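PDB 4G97: response regulator receiver from Brucella melitensis biovar Abortus, which probably serves as a phosphorylation-controlled anti-anti-sigma factor, joining a sigma-like region to a receiver domain in the general stress response. Local coordinates for residues Leu11-Leu14 with Arg15-Ser18; Leu225-Glu229 with Arg230-Thr234; Asn242-Met245 with Val246-Leu249; Gly106-Asp109 with His110-Ala113; Glu148-Ile151 with Ala152-Glu156. All coordinates share one frame; numbering follows the deposited sequence.

Contact 1. Residues Leu11-Leu14 with Arg15-Ser18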
loop_
_atom_site.group_PDB
_atom_site.type_symbol
_atom_site.label_atom_id
_atom_site.label_comp_id
_atom_site.label_asym_id
_atom_site.label_seq_id
_atom_site.Cartn_x
_atom_site.Cartn_y
_atom_site.Cartn_z
ATOM N N LEU A 11 14.169 -5.503 -1.951
ATOM C CA LEU A 11 13.060 -6.478 -1.900
ATOM C C LEU A 11 11.894 -6.059 -0.962
ATOM O O LEU A 11 10.743 -6.163 -1.391
ATOM C CB LEU A 11 13.565 -7.894 -1.566
ATOM C CG LEU A 11 14.431 -8.588 -2.620
ATOM C CD1 LEU A 11 15.024 -9.894 -2.042
ATOM C CD2 LEU A 11 13.603 -8.926 -3.883
ATOM N N PRO A 12 12.126 -5.571 0.285
ATOM C CA PRO A 12 10.985 -5.159 1.122
ATOM C C PRO A 12 10.046 -4.177 0.418
ATOM O O PRO A 12 8.852 -4.444 0.339
ATOM C CB PRO A 12 11.665 -4.511 2.336
ATOM C CG PRO A 12 12.952 -5.278 2.457
ATOM C CD PRO A 12 13.397 -5.403 1.027
ATOM N N TYR A 13 10.592 -3.069 -0.146
ATOM C CA TYR A 13 9.774 -2.062 -0.821
ATOM C C TYR A 13 9.120 -2.569 -2.092
ATOM O O TYR A 13 8.079 -2.038 -2.497
ATOM C CB TYR A 13 10.551 -0.748 -1.055
ATOM C CG TYR A 13 10.838 0.010 0.224
ATOM C CD1 TYR A 13 10.030 -0.148 1.350
ATOM C CD2 TYR A 13 11.890 0.917 0.301
ATOM C CE1 TYR A 13 10.293 0.531 2.531
ATOM C CE2 TYR A 13 12.157 1.613 1.480
ATOM C CZ TYR A 13 11.360 1.407 2.594
ATOM O OH TYR A 13 11.581 2.096 3.760
ATOM N N LEU A 14 9.737 -3.556 -2.751
ATOM C CA LEU A 14 9.140 -4.126 -3.959
ATOM C C LEU A 14 7.897 -4.938 -3.564
ATOM O O LEU A 14 6.903 -4.897 -4.284
ATOM C CB LEU A 14 10.154 -4.954 -4.757
ATOM C CG LEU A 14 9.625 -5.640 -6.035
ATOM C CD1 LEU A 14 9.346 -4.639 -7.136
ATOM C CD2 LEU A 14 10.590 -6.732 -6.516
ATOM N N ARG A 15 7.935 -5.632 -2.393
ATOM C CA ARG A 15 6.765 -6.345 -1.844
ATOM C C ARG A 15 5.677 -5.314 -1.502
ATOM O O ARG A 15 4.523 -5.567 -1.790
ATOM C CB ARG A 15 7.134 -7.162 -0.582
ATOM C CG ARG A 15 7.968 -8.392 -0.910
ATOM C CD ARG A 15 8.216 -9.317 0.262
ATOM N NE ARG A 15 9.300 -10.244 -0.075
ATOM C CZ ARG A 15 10.581 -10.055 0.234
ATOM N NH1 ARG A 15 10.947 -9.023 0.982
ATOM N NH2 ARG A 15 11.495 -10.921 -0.159
ATOM N N ARG A 16 6.040 -4.142 -0.916
ATOM C CA ARG A 16 5.055 -3.102 -0.605
ATOM C C ARG A 16 4.307 -2.710 -1.895
ATOM O O ARG A 16 3.062 -2.729 -1.937
ATOM C CB ARG A 16 5.722 -1.866 0.021
ATOM C CG ARG A 16 4.702 -0.737 0.300
ATOM C CD ARG A 16 5.344 0.540 0.811
ATOM N NE ARG A 16 6.375 1.012 -0.119
ATOM C CZ ARG A 16 7.364 1.835 0.195
ATOM N NH1 ARG A 16 7.455 2.336 1.418
ATOM N NH2 ARG A 16 8.271 2.164 -0.711
ATOM N N PHE A 17 5.084 -2.424 -2.959
ATOM C CA PHE A 17 4.558 -2.076 -4.271
ATOM C C PHE A 17 3.683 -3.221 -4.826
ATOM O O PHE A 17 2.552 -2.969 -5.234
ATOM C CB PHE A 17 5.720 -1.760 -5.221
ATOM C CG PHE A 17 5.325 -1.476 -6.650
ATOM C CD1 PHE A 17 4.576 -0.344 -6.974
ATOM C CD2 PHE A 17 5.739 -2.313 -7.684
ATOM C CE1 PHE A 17 4.211 -0.085 -8.295
ATOM C CE2 PHE A 17 5.390 -2.036 -9.009
ATOM C CZ PHE A 17 4.617 -0.930 -9.300
ATOM N N SER A 18 4.189 -4.479 -4.784
ATOM C CA SER A 18 3.485 -5.656 -5.297
ATOM C C SER A 18 2.144 -5.893 -4.583
ATOM O O SER A 18 1.157 -6.154 -5.253
ATOM C CB SER A 18 4.367 -6.885 -5.193
ATOM O OG SER A 18 3.837 -7.935 -5.985
#

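Contact 2. Residues Leu225-Glu229 with Arg230-Thr234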
loop_
_atom_site.group_PDB
_atom_site.type_symbol
_atom_site.label_atom_id
_atom_site.label_comp_id
_atom_site.label_asym_id
_atom_site.label_seq_id
_atom_site.Cartn_x
_atom_site.Cartn_y
_atom_site.Cartn_z
ATOM N N LEU A 225 7.830 -5.352 8.321
ATOM C CA LEU A 225 6.549 -5.918 7.899
ATOM C C LEU A 225 6.512 -6.201 6.419
ATOM O O LEU A 225 5.446 -6.437 5.855
ATOM C CB LEU A 225 5.410 -4.980 8.317
ATOM C CG LEU A 225 5.234 -4.781 9.823
ATOM C CD1 LEU A 225 4.219 -3.713 10.079
ATOM C CD2 LEU A 225 4.741 -6.068 10.507
ATOM N N LEU A 226 7.687 -6.239 5.792
ATOM C CA LEU A 226 7.768 -6.491 4.360
ATOM C C LEU A 226 8.718 -7.643 4.044
ATOM O O LEU A 226 9.324 -7.676 2.981
ATOM C CB LEU A 226 8.149 -5.184 3.609
ATOM C CG LEU A 226 7.159 -4.010 3.666
ATOM C CD1 LEU A 226 7.817 -2.705 3.192
ATOM C CD2 LEU A 226 5.892 -4.314 2.833
ATOM N N THR A 227 8.835 -8.606 4.964
ATOM C CA THR A 227 9.730 -9.760 4.770
ATOM C C THR A 227 9.183 -10.790 3.790
ATOM O O THR A 227 9.961 -11.495 3.158
ATOM C CB THR A 227 10.059 -10.433 6.122
ATOM O OG1 THR A 227 8.923 -11.179 6.550
ATOM C CG2 THR A 227 10.478 -9.434 7.197
ATOM N N GLY A 228 7.855 -10.928 3.725
ATOM C CA GLY A 228 7.215 -11.968 2.918
ATOM C C GLY A 228 7.392 -13.334 3.577
ATOM O O GLY A 228 7.199 -14.368 2.940
ATOM N N GLU A 229 7.765 -13.356 4.858
ATOM C CA GLU A 229 8.004 -14.626 5.538
ATOM C C GLU A 229 6.947 -15.072 6.571
ATOM O O GLU A 229 7.039 -16.172 7.131
ATOM C CB GLU A 229 9.453 -14.687 6.062
ATOM C CG GLU A 229 10.477 -14.915 4.944
ATOM C CD GLU A 229 10.373 -16.198 4.126
ATOM O OE1 GLU A 229 9.954 -17.244 4.679
ATOM O OE2 GLU A 229 10.745 -16.161 2.931
ATOM N N ARG A 230 5.943 -14.230 6.799
ATOM C CA ARG A 230 4.854 -14.504 7.737
ATOM C C ARG A 230 3.695 -13.571 7.446
ATOM O O ARG A 230 3.868 -12.703 6.572
ATOM C CB ARG A 230 5.326 -14.392 9.204
ATOM C CG ARG A 230 5.769 -13.003 9.633
ATOM C CD ARG A 230 6.559 -13.090 10.912
ATOM N NE ARG A 230 7.591 -12.069 10.890
ATOM C CZ ARG A 230 8.822 -12.254 10.436
ATOM N NH1 ARG A 230 9.217 -13.456 10.039
ATOM N NH2 ARG A 230 9.681 -11.246 10.411
ATOM N N PRO A 231 2.502 -13.740 8.113
ATOM C CA PRO A 231 1.369 -12.834 7.827
ATOM C C PRO A 231 1.734 -11.376 8.092
ATOM O O PRO A 231 2.252 -11.052 9.150
ATOM C CB PRO A 231 0.253 -13.334 8.767
ATOM C CG PRO A 231 0.598 -14.777 9.017
ATOM C CD PRO A 231 2.109 -14.771 9.101
ATOM N N GLU A 232 1.508 -10.513 7.102
ATOM C CA GLU A 232 1.861 -9.091 7.203
ATOM C C GLU A 232 0.816 -8.197 6.510
ATOM O O GLU A 232 0.090 -8.690 5.645
ATOM C CB GLU A 232 3.231 -8.847 6.538
ATOM C CG GLU A 232 4.439 -9.325 7.322
ATOM C CD GLU A 232 5.718 -9.501 6.519
ATOM O OE1 GLU A 232 5.649 -9.734 5.292
ATOM O OE2 GLU A 232 6.800 -9.445 7.142
ATOM N N PRO A 233 0.799 -6.872 6.791
ATOM C CA PRO A 233 -0.171 -5.985 6.110
ATOM C C PRO A 233 -0.081 -5.949 4.597
ATOM O O PRO A 233 1.013 -6.043 4.027
ATOM C CB PRO A 233 0.185 -4.590 6.640
ATOM C CG PRO A 233 0.865 -4.832 7.956
ATOM C CD PRO A 233 1.604 -6.127 7.791
ATOM N N THR A 234 -1.232 -5.757 3.946
ATOM C CA THR A 234 -1.312 -5.591 2.496
ATOM C C THR A 234 -0.940 -4.130 2.171
ATOM O O THR A 234 -0.266 -3.868 1.185
ATOM C CB THR A 234 -2.746 -5.913 2.017
ATOM O OG1 THR A 234 -2.976 -7.290 2.237
ATOM C CG2 THR A 234 -2.981 -5.587 0.545
#

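Contact 3. Residues Asn242-Met245 with Val246-Leu249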
loop_
_atom_site.group_PDB
_atom_site.type_symbol
_atom_site.label_atom_id
_atom_site.label_comp_id
_atom_site.label_asym_id
_atom_site.label_seq_id
_atom_site.Cartn_x
_atom_site.Cartn_y
_atom_site.Cartn_z
ATOM N N ASN A 242 4.286 11.276 3.136
ATOM C CA ASN A 242 3.865 12.222 2.150
ATOM C C ASN A 242 2.314 12.000 2.161
ATOM O O ASN A 242 1.883 10.851 1.982
ATOM C CB ASN A 242 4.429 11.838 0.766
ATOM C CG ASN A 242 3.979 12.760 -0.366
ATOM O OD1 ASN A 242 2.924 13.403 -0.313
ATOM N ND2 ASN A 242 4.744 12.815 -1.450
ATOM N N PRO A 243 1.462 13.044 2.349
ATOM C CA PRO A 243 -0.001 12.809 2.301
ATOM C C PRO A 243 -0.492 12.090 1.029
ATOM O O PRO A 243 -1.502 11.399 1.098
ATOM C CB PRO A 243 -0.604 14.216 2.446
ATOM C CG PRO A 243 0.537 15.169 2.140
ATOM C CD PRO A 243 1.772 14.470 2.589
ATOM N N ASP A 244 0.241 12.207 -0.109
ATOM C CA ASP A 244 -0.043 11.503 -1.364
ATOM C C ASP A 244 0.107 9.973 -1.234
ATOM O O ASP A 244 -0.569 9.236 -1.962
ATOM C CB ASP A 244 0.851 12.017 -2.508
ATOM C CG ASP A 244 0.357 13.304 -3.144
ATOM O OD1 ASP A 244 -0.600 13.908 -2.604
ATOM O OD2 ASP A 244 0.903 13.690 -4.197
ATOM N N MET A 245 0.984 9.503 -0.319
ATOM C CA MET A 245 1.173 8.076 -0.045
ATOM C C MET A 245 -0.125 7.522 0.569
ATOM O O MET A 245 -0.596 6.469 0.153
ATOM C CB MET A 245 2.391 7.828 0.871
ATOM C CG MET A 245 2.568 6.365 1.237
ATOM S SD MET A 245 3.856 6.077 2.468
ATOM C CE MET A 245 5.299 6.241 1.451
ATOM N N VAL A 246 -0.705 8.265 1.521
ATOM C CA VAL A 246 -1.969 7.951 2.211
ATOM C C VAL A 246 -3.126 7.945 1.201
ATOM O O VAL A 246 -3.880 6.974 1.125
ATOM C CB VAL A 246 -2.224 8.936 3.378
ATOM C CG1 VAL A 246 -3.621 8.750 3.957
ATOM C CG2 VAL A 246 -1.167 8.763 4.470
ATOM N N LYS A 247 -3.232 9.010 0.417
ATOM C CA LYS A 247 -4.232 9.168 -0.636
ATOM C C LYS A 247 -4.225 7.949 -1.591
ATOM O O LYS A 247 -5.285 7.372 -1.874
ATOM C CB LYS A 247 -3.926 10.468 -1.391
ATOM C CG LYS A 247 -4.804 10.736 -2.603
ATOM C CD LYS A 247 -4.654 12.172 -3.089
ATOM C CE LYS A 247 -3.644 12.346 -4.193
ATOM N NZ LYS A 247 -3.464 13.780 -4.551
ATOM N N ALA A 248 -3.019 7.562 -2.061
ATOM C CA ALA A 248 -2.812 6.449 -2.980
ATOM C C ALA A 248 -3.226 5.134 -2.386
ATOM O O ALA A 248 -3.867 4.347 -3.074
ATOM C CB ALA A 248 -1.351 6.378 -3.403
ATOM N N LEU A 249 -2.838 4.870 -1.133
ATOM C CA LEU A 249 -3.159 3.604 -0.498
ATOM C C LEU A 249 -4.633 3.471 -0.130
ATOM O O LEU A 249 -5.174 2.384 -0.267
ATOM C CB LEU A 249 -2.220 3.269 0.643
ATOM C CG LEU A 249 -0.763 3.035 0.201
ATOM C CD1 LEU A 249 0.153 3.019 1.396
ATOM C CD2 LEU A 249 -0.625 1.755 -0.632
#

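Contact 4. Residues Gly106-Asp109 with His110-Ala113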
loop_
_atom_site.group_PDB
_atom_site.type_symbol
_atom_site.label_atom_id
_atom_site.label_comp_id
_atom_site.label_asym_id
_atom_site.label_seq_id
_atom_site.Cartn_x
_atom_site.Cartn_y
_atom_site.Cartn_z
ATOM N N GLY A 106 8.316 6.459 -3.908
ATOM C CA GLY A 106 9.353 7.485 -3.811
ATOM C C GLY A 106 10.225 7.724 -5.035
ATOM O O GLY A 106 11.281 8.354 -4.913
ATOM N N PHE A 107 9.807 7.250 -6.213
ATOM C CA PHE A 107 10.525 7.484 -7.470
ATOM C C PHE A 107 10.071 8.815 -8.076
ATOM O O PHE A 107 8.883 9.137 -8.023
ATOM C CB PHE A 107 10.248 6.372 -8.509
ATOM C CG PHE A 107 10.791 4.999 -8.169
ATOM C CD1 PHE A 107 12.158 4.737 -8.234
ATOM C CD2 PHE A 107 9.932 3.960 -7.806
ATOM C CE1 PHE A 107 12.660 3.463 -7.904
ATOM C CE2 PHE A 107 10.436 2.696 -7.457
ATOM C CZ PHE A 107 11.794 2.452 -7.517
ATOM N N ASN A 108 10.999 9.572 -8.706
ATOM C CA ASN A 108 10.579 10.780 -9.421
ATOM C C ASN A 108 9.972 10.267 -10.730
ATOM O O ASN A 108 10.106 9.070 -11.034
ATOM C CB ASN A 108 11.736 11.777 -9.651
ATOM C CG ASN A 108 12.935 11.273 -10.426
ATOM O OD1 ASN A 108 12.834 10.756 -11.551
ATOM N ND2 ASN A 108 14.114 11.524 -9.880
ATOM N N ASP A 109 9.296 11.149 -11.489
ATOM C CA ASP A 109 8.625 10.804 -12.736
ATOM C C ASP A 109 9.521 10.114 -13.772
ATOM O O ASP A 109 9.066 9.197 -14.454
ATOM C CB ASP A 109 7.946 12.050 -13.322
ATOM C CG ASP A 109 6.855 12.641 -12.446
ATOM O OD1 ASP A 109 7.031 12.660 -11.201
ATOM O OD2 ASP A 109 5.848 13.129 -13.002
ATOM N N HIS A 110 10.789 10.541 -13.892
ATOM C CA HIS A 110 11.704 9.952 -14.878
ATOM C C HIS A 110 12.104 8.529 -14.542
ATOM O O HIS A 110 12.117 7.679 -15.434
ATOM C CB HIS A 110 12.910 10.861 -15.157
ATOM C CG HIS A 110 12.516 12.161 -15.796
ATOM N ND1 HIS A 110 12.018 12.212 -17.097
ATOM C CD2 HIS A 110 12.528 13.414 -15.285
ATOM C CE1 HIS A 110 11.756 13.488 -17.332
ATOM N NE2 HIS A 110 12.046 14.251 -16.272
ATOM N N GLU A 111 12.353 8.251 -13.248
ATOM C CA GLU A 111 12.694 6.902 -12.759
ATOM C C GLU A 111 11.496 5.964 -12.973
ATOM O O GLU A 111 11.656 4.874 -13.514
ATOM C CB GLU A 111 13.094 6.948 -11.281
ATOM C CG GLU A 111 14.265 7.876 -10.985
ATOM C CD GLU A 111 14.614 8.073 -9.520
ATOM O OE1 GLU A 111 13.689 8.178 -8.682
ATOM O OE2 GLU A 111 15.825 8.181 -9.220
ATOM N N ALA A 112 10.282 6.431 -12.634
ATOM C CA ALA A 112 9.039 5.666 -12.804
ATOM C C ALA A 112 8.716 5.382 -14.267
ATOM O O ALA A 112 8.209 4.305 -14.578
ATOM C CB ALA A 112 7.889 6.392 -12.132
ATOM N N ALA A 113 9.014 6.340 -15.167
ATOM C CA ALA A 113 8.821 6.178 -16.621
ATOM C C ALA A 113 9.799 5.120 -17.122
ATOM O O ALA A 113 9.428 4.273 -17.928
ATOM C CB ALA A 113 9.068 7.497 -17.338
#

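Contact 5. Residues Glu148-Ile151 with Ala152-Glu156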
loop_
_atom_site.group_PDB
_atom_site.type_symbol
_atom_site.label_atom_id
_atom_site.label_comp_id
_atom_site.label_asym_id
_atom_site.label_seq_id
_atom_site.Cartn_x
_atom_site.Cartn_y
_atom_site.Cartn_z
ATOM N N GLU A 148 -0.422 9.469 18.577
ATOM C CA GLU A 148 0.274 10.756 18.392
ATOM C C GLU A 148 -0.685 11.795 17.807
ATOM O O GLU A 148 -1.045 11.697 16.626
ATOM C CB GLU A 148 1.540 10.619 17.521
ATOM C CG GLU A 148 2.820 10.304 18.285
ATOM C CD GLU A 148 3.147 11.165 19.497
ATOM O OE1 GLU A 148 3.148 12.413 19.379
ATOM O OE2 GLU A 148 3.395 10.581 20.578
ATOM N N PRO A 149 -1.133 12.777 18.632
ATOM C CA PRO A 149 -2.142 13.729 18.154
ATOM C C PRO A 149 -1.882 14.405 16.819
ATOM O O PRO A 149 -2.792 14.440 15.984
ATOM C CB PRO A 149 -2.309 14.678 19.336
ATOM C CG PRO A 149 -2.009 13.811 20.527
ATOM C CD PRO A 149 -0.845 12.998 20.068
ATOM N N LEU A 150 -0.644 14.865 16.572
ATOM C CA LEU A 150 -0.323 15.514 15.303
ATOM C C LEU A 150 -0.413 14.554 14.112
ATOM O O LEU A 150 -0.887 14.960 13.054
ATOM C CB LEU A 150 1.030 16.254 15.379
ATOM C CG LEU A 150 1.506 17.023 14.150
ATOM C CD1 LEU A 150 0.589 18.189 13.838
ATOM C CD2 LEU A 150 2.920 17.545 14.368
ATOM N N ILE A 151 0.005 13.282 14.287
ATOM C CA ILE A 151 -0.103 12.273 13.217
ATOM C C ILE A 151 -1.604 11.994 12.970
ATOM O O ILE A 151 -2.033 12.036 11.825
ATOM C CB ILE A 151 0.706 10.973 13.519
ATOM C CG1 ILE A 151 2.206 11.302 13.719
ATOM C CG2 ILE A 151 0.521 9.931 12.374
ATOM C CD1 ILE A 151 3.077 10.166 14.391
ATOM N N ALA A 152 -2.390 11.783 14.055
ATOM C CA ALA A 152 -3.846 11.522 14.017
ATOM C C ALA A 152 -4.596 12.630 13.250
ATOM O O ALA A 152 -5.414 12.315 12.382
ATOM C CB ALA A 152 -4.391 11.392 15.436
ATOM N N MET A 153 -4.245 13.918 13.508
ATOM C CA MET A 153 -4.860 15.065 12.827
ATOM C C MET A 153 -4.444 15.175 11.383
ATOM O O MET A 153 -5.268 15.558 10.556
ATOM C CB MET A 153 -4.599 16.399 13.560
ATOM C CG MET A 153 -5.233 16.494 14.930
ATOM S SD MET A 153 -6.994 16.051 14.977
ATOM C CE MET A 153 -7.069 15.268 16.577
ATOM N N ASP A 154 -3.172 14.848 11.055
ATOM C CA ASP A 154 -2.717 14.931 9.664
ATOM C C ASP A 154 -3.398 13.901 8.764
ATOM O O ASP A 154 -3.723 14.220 7.615
ATOM C CB ASP A 154 -1.181 14.885 9.551
ATOM C CG ASP A 154 -0.445 16.116 10.111
ATOM O OD1 ASP A 154 -1.113 17.176 10.335
ATOM O OD2 ASP A 154 0.792 16.024 10.327
ATOM N N ILE A 155 -3.624 12.678 9.284
ATOM C CA ILE A 155 -4.345 11.618 8.568
ATOM C C ILE A 155 -5.802 12.110 8.383
ATOM O O ILE A 155 -6.317 12.067 7.269
ATOM C CB ILE A 155 -4.320 10.259 9.342
ATOM C CG1 ILE A 155 -2.891 9.722 9.529
ATOM C CG2 ILE A 155 -5.191 9.213 8.624
ATOM C CD1 ILE A 155 -2.768 8.805 10.697
ATOM N N GLU A 156 -6.433 12.591 9.477
ATOM C CA GLU A 156 -7.819 13.113 9.486
ATOM C C GLU A 156 -8.042 14.182 8.444
ATOM O O GLU A 156 -8.963 14.063 7.636
ATOM C CB GLU A 156 -8.249 13.581 10.886
ATOM C CG GLU A 156 -9.671 14.146 10.907
ATOM C CD GLU A 156 -10.296 14.474 12.248
ATOM O OE1 GLU A 156 -9.950 13.821 13.256
ATOM O OE2 GLU A 156 -11.209 15.329 12.273
#

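Contact 1. Residues Leu11-Leu14 with Arg15-Ser18
Tyr13 and Arg16 lie side by side and point the same way, the guanidinium flat on the phenol ring with the two planes only 3° apart. The overlap is off-centre: Arg16 CZ stands 4.1 Å from the centroid of the Tyr13 ring, and Arg16 NH2 lies over one face of the ring, 3.5 Å from Tyr13 CG, while NH1 covers the CE1 side. This is a cation-pi stack, and it depends on a bend in the arginine, whose chain turns at chi3 (56°) to bring its end over the ring. The same end forms a salt bridge with Glu105, which fixes the guanidinium in place above the tyrosine. Round the helix, Leu14, Phe17 and Ser18 make up the buried side. Leu14 CD1 and Phe17 CD2 are in light apolar contact at 4.3 Å, both side chains covered by Tyr57 of helix 52-64, and the hydroxyl of Ser18 bonds to the carbonyl of Gly28. Ser18 N donates a hydrogen bond to Leu14 O at 2.8 Å.

The Leu11-Arg15 side, also partly exposed, is looser. Arg15 runs back along the helix in extended form and crosses Leu11 obliquely, with NH1 at 3.8 Å from Leu11 CB, so the pairing is contact with a methylene rather than a polar bond. Its polar end is used elsewhere, NH1 being hydrogen-bonded to the carbonyl of Leu226. Helix 11-22 is thus a packed helix of the sigma2-like helical region of PhyR, one side against helices 25-41, 52-64 and 94-104 and another against the receiver loop at Leu226.

Contact 2. Residues Leu225-Glu229 with Arg230-Thr234
Thr227 and Glu232 cross at about a right angle. Thr227 OG1 donates to Glu232 OE2 at 2.8 Å, reaching it on the syn side but 31° out of the carboxylate plane, and Thr227 N comes to the same oxygen at 3.1 Å from the opposite face, also on the syn side. Gly228 N takes the other oxygen, bonding to the syn lone pair of Glu232 OE1 at 3.0 Å, so three donors of two successive residues grip one carboxylate. Extended beyond CG, the glutamate chain spans the loop to reach them, and OE1 also forms a salt bridge with Arg19 of helix 11-22.

The threonine oxygen acts as acceptor too: Glu229 N lies 3.0 Å from Thr227 OG1, which makes an ST turn. OG1 sits between its own backbone N and carbonyl carbon (chi1 75°), the position from which it can serve both the turn and the carboxylate. All this belongs to the stretch linking strands 215-219 and 236-238, where CheY-like receivers commonly carry a helix and where these residues form an irregular loop.

Arg230 slants past Thr227, one face of its guanidinium over OG1 and NH2 at 3.8 Å from Thr227 CG2. Farther along, Leu225 meets Pro233 nearly at right angles, its CB 4.0 Å from Pro233 CD, with Leu225 CD1 near Pro233 CG and CD2 near Pro233 CD.

Contact 3. Residues Asn242-Met245 with Val246-Leu249
Lys247 N bonds to Pro243 O at 3.0 Å and almost straight, with an angle of 169° at the hydrogen; Ala248 N to Asp244 O and Leu249 N to Met245 O repeat the pattern. These bonds build the first turns of helix 243-265, which follows the last strand of the receiver's parallel sheet. Asn242 is its N-cap: OD1 accepts from Asp244 N at 2.9 Å, the donor standing above the plane of the amide carbonyl. The backbone carbonyl of Asn242 takes Met245 N at 2.8 Å, so both oxygens of the cap residue satisfy amides of the opening turn.

Next to helix 94-104, Asp244 and Lys247 run alongside each other in the same direction. Their salt bridge is long and weak as a hydrogen bond, Lys247 NZ standing 3.5 Å from Asp244 OD1, and it is formed by a bend of the lysine chain at chi3 (95°) that swings its end back toward the N-terminus. An aspartate in the first turn would also suit the positive end of the helix dipole.

Packing takes over on the flanks. Ala248 lies against Phe99 and Val104 of helix 94-104, which brings the sigma-like region onto this receiver helix. Val246 and Leu249 both turn to Val237 of the sheet's edge strand, and Val246 also touches Met158 of helix 149-161. Met245 and Leu249, one turn apart, lie side by side and point the same way. Their touching atoms are Met245 CG and Leu249 CD1, 4.1 Å apart, and that same Leu249 methyl rests 3.7 Å from Met245 O.

Contact 4. Residues Gly106-Asp109 with His110-Ala113
Ala112 N bonds to Asn108 O at 3.1 Å and Ala113 N to Asp109 O at 2.9 Å, opening helix 109-116 just after the chain has left helix 94-104 through Gly106 with positive phi. Asn108 and Glu111 then join reciprocally in a capping box. The asparagine OD1 accepts from Glu111 N at 3.1 Å, and Glu111 OE1 in turn accepts from Asn108 N at 3.0 Å, met on its anti side and 30° out of the carboxylate plane. Each side chain thus supplies the acceptor for the other's backbone amide. Asn108 manages this by holding CG between its backbone N and carbonyl carbon (chi1 58°), which folds the amide over the start of the helix. Although the two chains cross at about a right angle, their flat ends lie face to face, amide and carboxylate planes 20° apart, with Asn108 ND2 at 3.5 Å from Glu111 CD.

Glu111 OE1 has a second neighbour at the rim of the Phe107 ring, lying in the ring plane at 3.8 Å from CD1, and the carboxylate is turned nearly perpendicular to the ring. Phe107 CB also packs on Ala112 CB, 4.3 Å away. The buried ring goes on to meet Tyr57 edge-to-face and Arg53 in a cation-pi contact, while Ala112 is pressed against Leu101 and Val102 of helix 94-104.

Chemically, the carboxylate oxygen has an amide N-H on one hand and the slightly positive C-H edge of an aromatic ring on the other, close to a helix N-terminus. Such surroundings would probably favour the ionised form of Glu111.

Contact 5. Residues Glu148-Ile151 with Ala152-Glu156
Backbone hydrogen bonds come first: Ala152 N bonds to Glu148 O at 2.9 Å and nearly straight, at 175°, and Met153 N to Pro149 O follows at the same length. Asp154 N and Ile155 N continue the series to Leu150 O and Ile151 O. Glu148 holds the N-cap position of helix 149-161, and its backbone N is hydrogen-bonded to the side-chain OE1 of Glu146. Pro149, with no N-H to satisfy, suits the first turn.

Apolar contact is made by Ile151 and Ile155, whose side chains cross at an angle, CG2 of Ile151 3.9 Å from CD1 of Ile155. With CG2 anti to the backbone N, that branch of Ile151 points forward along the helix and meets the end of Ile155. Ile155 carries on to Ile144 of strand 141-145 and to Phe241, and Ala152 to Ile169 of strand 165-170; this is the helix of the beta-alpha-beta unit at the start of the CheY-like receiver.

Polar and apolar groups meet at Leu150 and Asp154. The carboxylate lies across the leucine, Asp154 OD2 4.0 Å from Leu150 CG and OD1 4.0 Å from CD1. Asp154 OD2 is also 3.4 Å from Leu150 O, but both are acceptors. The chemistry implies a helix held by its backbone and by apolar packing on the sheet side, while on the exposed face the Asp154 carboxylate makes no hydrogen bond to Leu150 O and lies against the leucine side chain.

Contacts 1 and 2 are the pair that touch, their centres 10 Å apart: besides the bond from Arg15 NH1 to Leu226 O, 2.9 Å, Pro12 O rests 3.4 Å from Leu226 CB, and Arg16 CB lies 3.7 Å from Leu226 CD2. Here the sigma2-like helix meets the receiver loop. Contacts 3 and 5 both belong to the receiver, with centres about 14 Å apart and nearest atoms about 5 Å. Contact 4 is in the sigma-like region; its centre lies about 16 Å from the centres of contacts 1 and 3 and about 28 Å from that of contact 5. None includes Asp191, the predicted phosphorylation site, or His265 and His268 of the C-terminal histidine run, evidently a tag, which bind a calcium ion in this crystal.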